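Local coordinates for RNA polymerase ECF-subfamily sigma factor (Streptomyces venezuelae, PDB 6DXO), which probably directs RNA polymerase to specific promoters needed for aerial mycelium formation and is held inactive by an anti-sigma factor until released, at residues A[6-11]-A[56-61]; A[13-18]-A[50-55]; A[45-50]-A[70-75]. All blocks are in the same frame, centred on the assembly; numbering follows the deposited sequence.

Contact 1: A[6-11]-A[56-61]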
ATOM      1  N   ARG A   6      -6.406  -9.494  14.517  1.00 30.22           N
ATOM      2  CA  ARG A   6      -5.359 -10.498  14.313  1.00 32.29           C
ATOM      3  C   ARG A   6      -3.941  -9.911  14.277  1.00 33.92           C
ATOM      4  O   ARG A   6      -2.999 -10.527  14.765  1.00 30.87           O
ATOM      5  CB  ARG A   6      -5.612 -11.326  13.042  1.00 46.36           C
ATOM      6  CG  ARG A   6      -6.770 -12.310  13.138  1.00 48.81           C
ATOM      7  CD  ARG A   6      -6.622 -13.445  12.120  1.00 50.63           C
ATOM      8  NE  ARG A   6      -5.554 -13.193  11.152  1.00 50.30           N
ATOM      9  CZ  ARG A   6      -5.058 -14.109  10.325  1.00 60.86           C
ATOM     10  NH1 ARG A   6      -5.532 -15.345  10.344  1.00 67.55           N
ATOM     11  NH2 ARG A   6      -4.083 -13.792   9.479  1.00 59.68           N
ATOM     12  N   ALA A   7      -3.783  -8.732  13.676  1.00 26.43           N
ATOM     13  CA  ALA A   7      -2.486  -8.060  13.685  1.00 22.62           C
ATOM     14  C   ALA A   7      -2.108  -7.604  15.092  1.00 21.13           C
ATOM     15  O   ALA A   7      -0.928  -7.537  15.447  1.00 26.92           O
ATOM     16  CB  ALA A   7      -2.515  -6.851  12.758  1.00 19.03           C
ATOM     17  N   GLN A   8      -3.113  -7.208  15.856  1.00 18.42           N
ATOM     18  CA  GLN A   8      -2.867  -6.779  17.226  1.00 24.32           C
ATOM     19  C   GLN A   8      -2.454  -7.983  18.083  1.00 31.15           C
ATOM     20  O   GLN A   8      -2.158  -7.834  19.272  1.00 32.31           O
ATOM     21  CB  GLN A   8      -4.091  -6.059  17.784  1.00 22.19           C
ATOM     22  CG  GLN A   8      -4.257  -4.637  17.242  1.00 19.18           C
ATOM     23  CD  GLN A   8      -5.576  -3.974  17.656  1.00 30.32           C
ATOM     24  OE1 GLN A   8      -6.656  -4.538  17.477  1.00 30.22           O
ATOM     25  NE2 GLN A   8      -5.484  -2.768  18.202  1.00 31.36           N
ATOM     26  N   ALA A   9      -2.431  -9.159  17.449  1.00 34.83           N
ATOM     27  CA  ALA A   9      -1.852 -10.386  18.014  1.00 35.48           C
ATOM     28  C   ALA A   9      -0.459 -10.660  17.442  1.00 37.13           C
ATOM     29  O   ALA A   9       0.100 -11.738  17.632  1.00 41.24           O
ATOM     30  CB  ALA A   9      -2.749 -11.571  17.741  1.00 31.58           C
ATOM     31  N   GLY A  10       0.095  -9.691  16.726  1.00 36.79           N
ATOM     32  CA  GLY A  10       1.438  -9.844  16.204  1.00 44.93           C
ATOM     33  C   GLY A  10       1.583 -10.878  15.099  1.00 44.01           C
ATOM     34  O   GLY A  10       2.701 -11.236  14.739  1.00 50.59           O
ATOM     35  N   GLU A  11       0.466 -11.376  14.574  1.00 41.55           N
ATOM     36  CA  GLU A  11       0.504 -12.125  13.319  1.00 34.36           C
ATOM     37  C   GLU A  11       0.892 -11.135  12.243  1.00 31.19           C
ATOM     38  O   GLU A  11       0.065 -10.330  11.807  1.00 33.65           O
ATOM     39  CB  GLU A  11      -0.856 -12.740  12.990  1.00 32.22           C
ATOM     40  CG  GLU A  11      -0.921 -13.331  11.584  1.00 47.63           C
ATOM     41  CD  GLU A  11      -1.642 -14.661  11.533  1.00 53.56           C
ATOM     42  OE1 GLU A  11      -2.449 -14.941  12.443  1.00 56.06           O
ATOM     43  OE2 GLU A  11      -1.394 -15.432  10.582  1.00 50.64           O
ATOM     44  N   SER A  56      -1.044  -0.804  19.082  1.00 21.41           N
ATOM     45  CA  SER A  56      -1.422  -1.235  20.447  1.00 29.08           C
ATOM     46  C   SER A  56      -2.339  -0.216  21.138  1.00 31.82           C
ATOM     47  O   SER A  56      -2.929  -0.503  22.188  1.00 36.12           O
ATOM     48  CB  SER A  56      -0.188  -1.496  21.313  1.00 28.22           C
ATOM     49  OG  SER A  56       0.558  -0.311  21.524  1.00 35.01           O
ATOM     50  N   THR A  57      -2.456   0.971  20.554  1.00 28.98           N
ATOM     51  CA  THR A  57      -3.315   2.015  21.131  1.00 26.98           C
ATOM     52  C   THR A  57      -4.665   2.063  20.428  1.00 30.01           C
ATOM     53  O   THR A  57      -5.604   2.713  20.899  1.00 29.91           O
ATOM     54  CB  THR A  57      -2.687   3.405  20.990  1.00 36.77           C
ATOM     55  OG1 THR A  57      -2.682   3.775  19.603  1.00 42.87           O
ATOM     56  CG2 THR A  57      -1.260   3.410  21.517  1.00 41.52           C
ATOM     57  N   PHE A  58      -4.746   1.385  19.290  1.00 30.49           N
ATOM     58  CA  PHE A  58      -5.948   1.385  18.467  1.00 25.84           C
ATOM     59  C   PHE A  58      -7.053   0.577  19.119  1.00 28.35           C
ATOM     60  O   PHE A  58      -7.364  -0.535  18.688  1.00 26.39           O
ATOM     61  CB  PHE A  58      -5.615   0.841  17.073  1.00 18.30           C
ATOM     62  CG  PHE A  58      -6.731   0.982  16.077  1.00 20.70           C
ATOM     63  CD1 PHE A  58      -7.121   2.240  15.626  1.00 25.60           C
ATOM     64  CD2 PHE A  58      -7.356  -0.125  15.565  1.00 16.88           C
ATOM     65  CE1 PHE A  58      -8.133   2.371  14.694  1.00 21.78           C
ATOM     66  CE2 PHE A  58      -8.374   0.001  14.634  1.00 23.42           C
ATOM     67  CZ  PHE A  58      -8.759   1.257  14.199  1.00 24.55           C
ATOM     68  N   THR A  59      -7.656   1.153  20.163  1.00 23.97           N
ATOM     69  CA  THR A  59      -8.570   0.429  21.025  1.00 31.27           C
ATOM     70  C   THR A  59      -9.742   1.292  21.510  1.00 33.95           C
ATOM     71  O   THR A  59     -10.517   0.868  22.371  1.00 38.27           O
ATOM     72  CB  THR A  59      -7.818  -0.069  22.269  1.00 31.39           C
ATOM     73  OG1 THR A  59      -7.133   1.036  22.867  1.00 30.46           O
ATOM     74  CG2 THR A  59      -6.790  -1.138  21.887  1.00 34.85           C
ATOM     75  N   TRP A  60      -9.864   2.501  20.967  1.00 32.55           N
ATOM     76  CA  TRP A  60     -10.948   3.397  21.366  1.00 34.33           C
ATOM     77  C   TRP A  60     -12.288   3.012  20.740  1.00 32.79           C
ATOM     78  O   TRP A  60     -12.339   2.399  19.674  1.00 32.97           O
ATOM     79  CB  TRP A  60     -10.595   4.864  21.088  1.00 32.35           C
ATOM     80  CG  TRP A  60     -10.288   5.179  19.659  1.00 35.31           C
ATOM     81  CD1 TRP A  60     -11.181   5.531  18.686  1.00 42.51           C
ATOM     82  CD2 TRP A  60      -9.000   5.179  19.040  1.00 29.18           C
ATOM     83  NE1 TRP A  60     -10.525   5.748  17.499  1.00 42.40           N
ATOM     84  CE2 TRP A  60      -9.186   5.541  17.690  1.00 36.81           C
ATOM     85  CE3 TRP A  60      -7.707   4.912  19.495  1.00 23.89           C
ATOM     86  CZ2 TRP A  60      -8.127   5.636  16.794  1.00 41.29           C
ATOM     87  CZ3 TRP A  60      -6.660   5.014  18.605  1.00 36.13           C
ATOM     88  CH2 TRP A  60      -6.875   5.369  17.270  1.00 36.40           C
ATOM     89  N   GLN A  61     -13.367   3.404  21.410  1.00 33.50           N
ATOM     90  CA  GLN A  61     -14.713   2.906  21.125  1.00 44.75           C
ATOM     91  C   GLN A  61     -15.162   2.833  19.655  1.00 46.48           C
ATOM     92  O   GLN A  61     -15.487   1.755  19.151  1.00 58.44           O
ATOM     93  CB  GLN A  61     -15.745   3.682  21.948  1.00 49.77           C
ATOM     94  CG  GLN A  61     -17.016   2.905  22.165  1.00 61.68           C
ATOM     95  CD  GLN A  61     -16.745   1.515  22.709  1.00 71.55           C
ATOM     96  OE1 GLN A  61     -15.995   1.349  23.673  1.00 74.32           O
ATOM     97  NE2 GLN A  61     -17.339   0.505  22.080  1.00 73.23           N
TER
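The carboxamide of Gln-8 reaches the Phe-58 ring at its edge, near the ring plane, with amide and ring planes turned 53° apart. Gln-8 NE2 stands 3.8 Å from Phe-58 CB, while one face of the phenyl ring is stacked on Trp-68. A second flat group, the guanidinium of Arg-6, carries Glu-11 OE1 over its centre, 3.4 Å above the plane. With Glu-11 OE2 also well out of that plane, this salt bridge rests on charge alone. The evidence for attachment across the contact is the hydrogen bond from Gln-8 NE2 to Phe-58 O, 3.0 Å long with an N-H...O angle of 150°. The oxygen lies close to the amide plane of Gln-8, but the donor sits well above the carbonyl plane. Because CD is anti to CA (chi2 173°), the glutamine chain runs extended beyond CG and spans to the loop. Its NE2 also donates to Ile-55 O, so two backbone carbonyls grip one nitrogen and fix the rotation of the amide. Both partners come from turns: Gln-8 is in a type I beta turn from Ala-7 to Gly-10, and Phe-58 is the centre of an inverse gamma turn. The contact thus joins the turn between helices 4-7 and 12-31 to the loop linking helix 37-53 with helix 65-79, where Trp-68 also meets Trp-60 edge-to-face.

Contact 2: A[13-18]-A[50-55]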
ATOM      1  N   GLU A  13       1.645 -11.402   9.113  1.00 34.23           N
ATOM      2  CA  GLU A  13       0.990 -11.540   7.815  1.00 32.68           C
ATOM      3  C   GLU A  13      -0.400 -10.897   7.788  1.00 31.25           C
ATOM      4  O   GLU A  13      -0.855 -10.440   6.740  1.00 29.96           O
ATOM      5  CB  GLU A  13       0.915 -13.011   7.390  1.00 29.58           C
ATOM      6  CG  GLU A  13       0.011 -13.260   6.188  1.00 30.82           C
ATOM      7  CD  GLU A  13       0.522 -12.607   4.905  1.00 33.97           C
ATOM      8  OE1 GLU A  13       1.717 -12.250   4.843  1.00 35.28           O
ATOM      9  OE2 GLU A  13      -0.279 -12.448   3.962  1.00 31.22           O
ATOM     10  N   ALA A  14      -1.072 -10.854   8.937  1.00 23.05           N
ATOM     11  CA  ALA A  14      -2.343 -10.162   9.015  1.00 21.66           C
ATOM     12  C   ALA A  14      -2.146  -8.682   8.702  1.00 21.48           C
ATOM     13  O   ALA A  14      -2.970  -8.084   8.011  1.00 21.74           O
ATOM     14  CB  ALA A  14      -3.017 -10.345  10.402  1.00 26.92           C
ATOM     15  N   PHE A  15      -1.050  -8.095   9.175  1.00 18.60           N
ATOM     16  CA  PHE A  15      -0.804  -6.683   8.858  1.00 17.72           C
ATOM     17  C   PHE A  15      -0.456  -6.547   7.368  1.00 20.34           C
ATOM     18  O   PHE A  15      -0.810  -5.582   6.716  1.00 20.54           O
ATOM     19  CB  PHE A  15       0.307  -6.072   9.713  1.00 24.69           C
ATOM     20  CG  PHE A  15       0.325  -4.573   9.661  1.00 22.79           C
ATOM     21  CD1 PHE A  15      -0.450  -3.828  10.537  1.00 26.69           C
ATOM     22  CD2 PHE A  15       1.084  -3.903   8.705  1.00 23.47           C
ATOM     23  CE1 PHE A  15      -0.448  -2.429  10.481  1.00 26.19           C
ATOM     24  CE2 PHE A  15       1.080  -2.505   8.636  1.00 24.89           C
ATOM     25  CZ  PHE A  15       0.309  -1.780   9.515  1.00 25.98           C
ATOM     26  N   GLY A  16       0.220  -7.541   6.823  1.00 19.57           N
ATOM     27  CA  GLY A  16       0.456  -7.544   5.379  1.00 16.85           C
ATOM     28  C   GLY A  16      -0.848  -7.510   4.600  1.00 17.98           C
ATOM     29  O   GLY A  16      -0.992  -6.792   3.594  1.00 18.80           O
ATOM     30  N   ARG A  17      -1.815  -8.293   5.057  1.00 15.62           N
ATOM     31  CA  ARG A  17      -3.139  -8.308   4.462  1.00 14.33           C
ATOM     32  C   ARG A  17      -3.859  -6.956   4.609  1.00 17.47           C
ATOM     33  O   ARG A  17      -4.633  -6.558   3.732  1.00 19.47           O
ATOM     34  CB  ARG A  17      -3.990  -9.397   5.114  1.00 22.73           C
ATOM     35  CG  ARG A  17      -3.382 -10.786   5.023  1.00 36.48           C
ATOM     36  CD  ARG A  17      -4.045 -11.592   3.923  1.00 44.50           C
ATOM     37  NE  ARG A  17      -4.071 -10.860   2.665  1.00 39.88           N
ATOM     38  CZ  ARG A  17      -5.157 -10.690   1.922  1.00 41.51           C
ATOM     39  NH1 ARG A  17      -6.317 -11.205   2.307  1.00 45.15           N
ATOM     40  NH2 ARG A  17      -5.084 -10.006   0.788  1.00 34.94           N
ATOM     41  N   LEU A  18      -3.640  -6.266   5.721  1.00 20.48           N
ATOM     42  CA  LEU A  18      -4.245  -4.942   5.875  1.00 17.34           C
ATOM     43  C   LEU A  18      -3.663  -4.014   4.798  1.00 15.08           C
ATOM     44  O   LEU A  18      -4.395  -3.253   4.169  1.00 16.92           O
ATOM     45  CB  LEU A  18      -4.036  -4.367   7.283  1.00 15.65           C
ATOM     46  CG  LEU A  18      -4.873  -5.031   8.391  1.00 18.63           C
ATOM     47  CD1 LEU A  18      -4.498  -4.490   9.768  1.00 20.32           C
ATOM     48  CD2 LEU A  18      -6.352  -4.862   8.106  1.00 18.74           C
ATOM     49  N   ARG A  50       3.284   4.118  10.606  1.00 23.57           N
ATOM     50  CA  ARG A  50       2.812   4.820  11.790  1.00 22.96           C
ATOM     51  C   ARG A  50       1.663   4.060  12.456  1.00 24.28           C
ATOM     52  O   ARG A  50       1.627   3.928  13.679  1.00 28.03           O
ATOM     53  CB  ARG A  50       2.385   6.249  11.438  1.00 27.85           C
ATOM     54  CG  ARG A  50       1.975   7.091  12.619  1.00 43.16           C
ATOM     55  CD  ARG A  50       3.177   7.754  13.262  1.00 58.69           C
ATOM     56  NE  ARG A  50       3.696   8.849  12.447  1.00 68.73           N
ATOM     57  CZ  ARG A  50       3.367  10.126  12.618  1.00 68.51           C
ATOM     58  NH1 ARG A  50       2.522  10.469  13.579  1.00 73.75           N
ATOM     59  NH2 ARG A  50       3.885  11.060  11.833  1.00 64.39           N
ATOM     60  N   ALA A  51       0.745   3.545  11.646  1.00 19.60           N
ATOM     61  CA  ALA A  51      -0.392   2.789  12.154  1.00 21.64           C
ATOM     62  C   ALA A  51       0.119   1.569  12.905  1.00 27.36           C
ATOM     63  O   ALA A  51      -0.395   1.200  13.964  1.00 23.70           O
ATOM     64  CB  ALA A  51      -1.295   2.361  11.018  1.00 17.27           C
ATOM     65  N   LEU A  52       1.135   0.946  12.325  1.00 22.55           N
ATOM     66  CA  LEU A  52       1.706  -0.281  12.867  1.00 18.63           C
ATOM     67  C   LEU A  52       2.342   0.008  14.207  1.00 21.89           C
ATOM     68  O   LEU A  52       2.096  -0.697  15.187  1.00 25.91           O
ATOM     69  CB  LEU A  52       2.744  -0.828  11.882  1.00 22.36           C
ATOM     70  CG  LEU A  52       3.525  -2.084  12.271  1.00 25.59           C
ATOM     71  CD1 LEU A  52       4.033  -2.761  11.006  1.00 31.30           C
ATOM     72  CD2 LEU A  52       4.679  -1.716  13.169  1.00 34.29           C
ATOM     73  N   ARG A  53       3.142   1.065  14.258  1.00 23.69           N
ATOM     74  CA  ARG A  53       3.831   1.433  15.490  1.00 31.79           C
ATOM     75  C   ARG A  53       2.868   1.827  16.613  1.00 31.58           C
ATOM     76  O   ARG A  53       3.221   1.724  17.784  1.00 31.54           O
ATOM     77  CB  ARG A  53       4.841   2.559  15.236  1.00 30.20           C
ATOM     78  CG  ARG A  53       5.988   2.162  14.315  1.00 39.53           C
ATOM     79  CD  ARG A  53       7.110   3.178  14.376  1.00 46.70           C
ATOM     80  NE  ARG A  53       6.722   4.471  13.824  1.00 51.32           N
ATOM     81  CZ  ARG A  53       7.150   4.941  12.657  1.00 55.04           C
ATOM     82  NH1 ARG A  53       7.987   4.223  11.919  1.00 55.88           N
ATOM     83  NH2 ARG A  53       6.748   6.134  12.233  1.00 52.96           N
ATOM     84  N   ARG A  54       1.664   2.277  16.263  1.00 27.30           N
ATOM     85  CA  ARG A  54       0.686   2.672  17.277  1.00 27.01           C
ATOM     86  C   ARG A  54      -0.451   1.664  17.417  1.00 19.79           C
ATOM     87  O   ARG A  54      -1.437   1.924  18.093  1.00 21.24           O
ATOM     88  CB  ARG A  54       0.093   4.054  16.963  1.00 30.61           C
ATOM     89  CG  ARG A  54       1.107   5.095  16.525  1.00 40.53           C
ATOM     90  CD  ARG A  54       0.494   6.488  16.507  1.00 53.44           C
ATOM     91  NE  ARG A  54       0.692   7.191  17.772  1.00 70.23           N
ATOM     92  CZ  ARG A  54       1.608   8.137  17.964  1.00 80.83           C
ATOM     93  NH1 ARG A  54       2.405   8.497  16.967  1.00 85.73           N
ATOM     94  NH2 ARG A  54       1.724   8.726  19.148  1.00 81.60           N
ATOM     95  N   ILE A  55      -0.326   0.512  16.774  1.00 21.90           N
ATOM     96  CA  ILE A  55      -1.462  -0.384  16.697  1.00 25.23           C
ATOM     97  C   ILE A  55      -1.922  -0.875  18.089  1.00 24.63           C
ATOM     98  O   ILE A  55      -3.055  -1.300  18.245  1.00 22.34           O
ATOM     99  CB  ILE A  55      -1.208  -1.591  15.736  1.00 26.92           C
ATOM    100  CG1 ILE A  55      -2.519  -2.056  15.095  1.00 31.40           C
ATOM    101  CG2 ILE A  55      -0.483  -2.729  16.456  1.00 28.46           C
ATOM    102  CD1 ILE A  55      -2.371  -3.265  14.188  1.00 37.76           C
TER
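Phe-15 drives its ring against Leu-52, and this pair makes up the tight part of the contact. Phe-15 CZ lies 3.5 Å from Leu-52 CB, and Phe-15 CE1 is 3.9 Å from Leu-52 CA, so the ring end presses close to the backbone of the second helix. Leu-52 CD1 sits over one face of the ring, 4.0 Å from the centroid and 19° off the normal, which meets the geometry of a CH-pi contact; it is offset toward the rim, 3.8 Å from Phe-15 CE2. The torsions explain the approach: in Phe-15 CG is anti to the backbone N (chi1 -165°), which extends the ring across to helix 37-53. In these two segments, helices 12-31 and 37-53 of the all-helical sigma-70 region 2 fold meet through apolar side chains, with Phe-15 as the central group. The looser part is at the ring edge, where Ile-55 CD1 comes near the ring plane and stays 4.2 Å from Phe-15 CD1, the two side chains sliding past each other in opposite directions. Ile-55 lies just beyond the helix, after Arg-54 has left helical geometry, and its other neighbour is Ala-7 of helix 4-7. On the solvent side, Arg-53 is exposed and forms a salt bridge with Glu-46. The second protein chain of the complex also covers the core: its Leu-70 packs on Phe-15 and its Met-74 on Leu-52, while its Arg-67 forms a salt bridge with Glu-13.

Contact 3: A[45-50]-A[70-75]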
ATOM      1  N   SER A  45       3.819   4.443   2.466  1.00 17.04           N
ATOM      2  CA  SER A  45       4.614   3.580   3.333  1.00 21.43           C
ATOM      3  C   SER A  45       4.643   4.134   4.747  1.00 22.68           C
ATOM      4  O   SER A  45       4.374   3.417   5.705  1.00 19.06           O
ATOM      5  CB  SER A  45       6.038   3.464   2.789  1.00 26.89           C
ATOM      6  OG  SER A  45       6.889   2.829   3.722  1.00 45.28           O
ATOM      7  N   GLU A  46       4.965   5.418   4.883  1.00 16.86           N
ATOM      8  CA  GLU A  46       4.979   6.034   6.218  1.00 19.47           C
ATOM      9  C   GLU A  46       3.634   5.970   6.968  1.00 18.79           C
ATOM     10  O   GLU A  46       3.613   5.802   8.196  1.00 20.22           O
ATOM     11  CB  GLU A  46       5.475   7.476   6.143  1.00 22.06           C
ATOM     12  CG  GLU A  46       5.735   8.099   7.511  1.00 39.30           C
ATOM     13  CD  GLU A  46       6.818   7.358   8.294  1.00 55.37           C
ATOM     14  OE1 GLU A  46       7.744   6.805   7.659  1.00 58.49           O
ATOM     15  OE2 GLU A  46       6.744   7.325   9.545  1.00 60.59           O
ATOM     16  N   THR A  47       2.527   6.102   6.243  1.00 12.99           N
ATOM     17  CA  THR A  47       1.200   6.015   6.844  1.00 14.88           C
ATOM     18  C   THR A  47       1.005   4.655   7.502  1.00 18.93           C
ATOM     19  O   THR A  47       0.615   4.558   8.659  1.00 18.19           O
ATOM     20  CB  THR A  47       0.084   6.256   5.810  1.00 14.50           C
ATOM     21  OG1 THR A  47       0.140   7.613   5.341  1.00 17.18           O
ATOM     22  CG2 THR A  47      -1.280   5.986   6.407  1.00 16.68           C
ATOM     23  N   PHE A  48       1.283   3.596   6.754  1.00 14.40           N
ATOM     24  CA  PHE A  48       1.155   2.264   7.333  1.00 19.23           C
ATOM     25  C   PHE A  48       2.132   2.002   8.483  1.00 22.88           C
ATOM     26  O   PHE A  48       1.776   1.344   9.480  1.00 17.33           O
ATOM     27  CB  PHE A  48       1.276   1.191   6.246  1.00 15.50           C
ATOM     28  CG  PHE A  48       0.044   1.054   5.418  1.00 15.11           C
ATOM     29  CD1 PHE A  48      -0.118   1.803   4.246  1.00 17.96           C
ATOM     30  CD2 PHE A  48      -0.972   0.199   5.812  1.00 16.07           C
ATOM     31  CE1 PHE A  48      -1.280   1.681   3.488  1.00 17.67           C
ATOM     32  CE2 PHE A  48      -2.129   0.062   5.052  1.00 17.14           C
ATOM     33  CZ  PHE A  48      -2.291   0.805   3.886  1.00 15.92           C
ATOM     34  N   LEU A  49       3.359   2.494   8.344  1.00 19.54           N
ATOM     35  CA  LEU A  49       4.354   2.297   9.397  1.00 30.29           C
ATOM     36  C   LEU A  49       3.933   2.960  10.710  1.00 27.22           C
ATOM     37  O   LEU A  49       4.177   2.426  11.801  1.00 26.38           O
ATOM     38  CB  LEU A  49       5.737   2.783   8.948  1.00 24.13           C
ATOM     39  CG  LEU A  49       6.488   1.846   7.995  1.00 27.83           C
ATOM     40  CD1 LEU A  49       7.753   2.507   7.477  1.00 37.27           C
ATOM     41  CD2 LEU A  49       6.821   0.541   8.702  1.00 32.05           C
ATOM     42  N   ARG A  50       3.284   4.118  10.606  1.00 23.57           N
ATOM     43  CA  ARG A  50       2.812   4.820  11.790  1.00 22.96           C
ATOM     44  C   ARG A  50       1.663   4.060  12.456  1.00 24.28           C
ATOM     45  O   ARG A  50       1.627   3.928  13.679  1.00 28.03           O
ATOM     46  CB  ARG A  50       2.385   6.249  11.438  1.00 27.85           C
ATOM     47  CG  ARG A  50       1.975   7.091  12.619  1.00 43.16           C
ATOM     48  CD  ARG A  50       3.177   7.754  13.262  1.00 58.69           C
ATOM     49  NE  ARG A  50       3.696   8.849  12.447  1.00 68.73           N
ATOM     50  CZ  ARG A  50       3.367  10.126  12.618  1.00 68.51           C
ATOM     51  NH1 ARG A  50       2.522  10.469  13.579  1.00 73.75           N
ATOM     52  NH2 ARG A  50       3.885  11.060  11.833  1.00 64.39           N
ATOM     53  N   VAL A  70      -6.517   7.111   6.804  1.00 18.94           N
ATOM     54  CA  VAL A  70      -6.729   8.355   6.077  1.00 21.62           C
ATOM     55  C   VAL A  70      -6.354   9.574   6.921  1.00 21.05           C
ATOM     56  O   VAL A  70      -5.716  10.526   6.440  1.00 17.82           O
ATOM     57  CB  VAL A  70      -8.169   8.443   5.540  1.00 26.22           C
ATOM     58  CG1 VAL A  70      -8.455   9.839   5.032  1.00 34.26           C
ATOM     59  CG2 VAL A  70      -8.374   7.404   4.420  1.00 32.40           C
ATOM     60  N   THR A  71      -6.712   9.530   8.196  1.00 17.82           N
ATOM     61  CA  THR A  71      -6.394  10.638   9.076  1.00 18.23           C
ATOM     62  C   THR A  71      -4.897  10.728   9.351  1.00 19.75           C
ATOM     63  O   THR A  71      -4.357  11.814   9.450  1.00 21.38           O
ATOM     64  CB  THR A  71      -7.241  10.599  10.382  1.00 16.62           C
ATOM     65  OG1 THR A  71      -7.033   9.356  11.066  1.00 27.51           O
ATOM     66  CG2 THR A  71      -8.709  10.703  10.046  1.00 23.94           C
ATOM     67  N   ILE A  72      -4.218   9.579   9.429  1.00 17.81           N
ATOM     68  CA  ILE A  72      -2.764   9.569   9.541  1.00 20.26           C
ATOM     69  C   ILE A  72      -2.076  10.149   8.311  1.00 20.90           C
ATOM     70  O   ILE A  72      -1.126  10.916   8.432  1.00 23.39           O
ATOM     71  CB  ILE A  72      -2.222   8.140   9.809  1.00 20.77           C
ATOM     72  CG1 ILE A  72      -2.549   7.710  11.241  1.00 24.16           C
ATOM     73  CG2 ILE A  72      -0.711   8.068   9.552  1.00 18.00           C
ATOM     74  CD1 ILE A  72      -2.413   6.213  11.459  1.00 23.49           C
ATOM     75  N   ALA A  73      -2.551   9.770   7.121  1.00 15.76           N
ATOM     76  CA  ALA A  73      -1.954  10.254   5.889  1.00 18.52           C
ATOM     77  C   ALA A  73      -2.179  11.756   5.802  1.00 19.46           C
ATOM     78  O   ALA A  73      -1.293  12.492   5.401  1.00 19.44           O
ATOM     79  CB  ALA A  73      -2.542   9.543   4.655  1.00 15.26           C
ATOM     80  N   ARG A  74      -3.374  12.189   6.180  1.00 19.50           N
ATOM     81  CA  ARG A  74      -3.678  13.625   6.232  1.00 21.13           C
ATOM     82  C   ARG A  74      -2.664  14.395   7.101  1.00 21.17           C
ATOM     83  O   ARG A  74      -2.154  15.442   6.685  1.00 26.34           O
ATOM     84  CB  ARG A  74      -5.107  13.875   6.708  1.00 20.76           C
ATOM     85  CG  ARG A  74      -5.492  15.369   6.653  1.00 25.82           C
ATOM     86  CD  ARG A  74      -6.929  15.587   7.039  1.00 23.95           C
ATOM     87  NE  ARG A  74      -7.241  15.048   8.357  1.00 24.12           N
ATOM     88  CZ  ARG A  74      -8.476  14.812   8.776  1.00 22.97           C
ATOM     89  NH1 ARG A  74      -9.503  15.066   7.969  1.00 26.59           N
ATOM     90  NH2 ARG A  74      -8.686  14.313   9.990  1.00 24.32           N
ATOM     91  N   ASN A  75      -2.347  13.837   8.264  1.00 22.55           N
ATOM     92  CA  ASN A  75      -1.358  14.405   9.191  1.00 29.37           C
ATOM     93  C   ASN A  75       0.030  14.461   8.538  1.00 31.76           C
ATOM     94  O   ASN A  75       0.741  15.456   8.657  1.00 28.86           O
ATOM     95  CB  ASN A  75      -1.266  13.595  10.513  1.00 29.38           C
ATOM     96  CG  ASN A  75      -2.499  13.744  11.439  1.00 35.78           C
ATOM     97  OD1 ASN A  75      -3.157  14.778  11.487  1.00 31.60           O
ATOM     98  ND2 ASN A  75      -2.778  12.691  12.208  1.00 30.78           N
TER
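Thr-47 faces helix 65-79 with both branches of its side chain, each against a different residue. Its OG1 is anti to the carbonyl carbon (chi1 -66°), which brings the oxygen to 3.4 Å from Ala-73 CB and leaves it able to hydrogen-bond to Leu-43 O one turn earlier. The same rotation sets CG2 anti to the backbone N, 3.8 Å from Ile-72 CG2. Ile-72 answers in kind: with its own CG2 anti to the backbone N, that methyl points across and also lies 3.9 Å from Thr-47 O. Arg-50 joins through the root of its chain, Arg-50 CB resting 4.1 Å from Ile-72 CG2, while bends at chi2 and chi3 turn the rest aside. The short Ala-73 lets the backbones close in, Thr-47 CA and Ala-73 CA being 5.4 Å apart. Putting an alanine in place of Thr-47 would probably leave a gap beside Ile-72 CG2 and strip Leu-43 O of its side-chain donor. The two short helical segments approach to 9.1 Å between axes and cross at 121°, a steeply inclined packing. Ser-45, in this same turn of helix, belongs to the probable polymerase core-binding motif. Around the crossing, Leu-76 of helix 65-79 extends the packing against Thr-47 and Arg-50, and Ile-30 of helix 12-31 touches both Thr-47 and Ala-73, so three helices of region 2 meet here.

Overall arrangement
From the N terminus, the chain leaves helix 4-7 at contact 1, passes through contact 2 on helix 12-31 and reaches contact 3 on helix 37-53. Contact 2 closes first, at the end of helix 37-53, and contact 1 follows in the next loop, so the closure 13-18 to 50-55 lies wholly within 6-11 to 56-61. Contact 3 opens inside both and closes only on helix 65-79, crossing each. Contacts 1 and 2 touch, with centres 9 Å apart; contacts 2 and 3 share Arg-50 and have centres 11 Å apart, whereas contacts 1 and 3 do not touch. Together they tie the N-terminal turn and the three long helices of region 2.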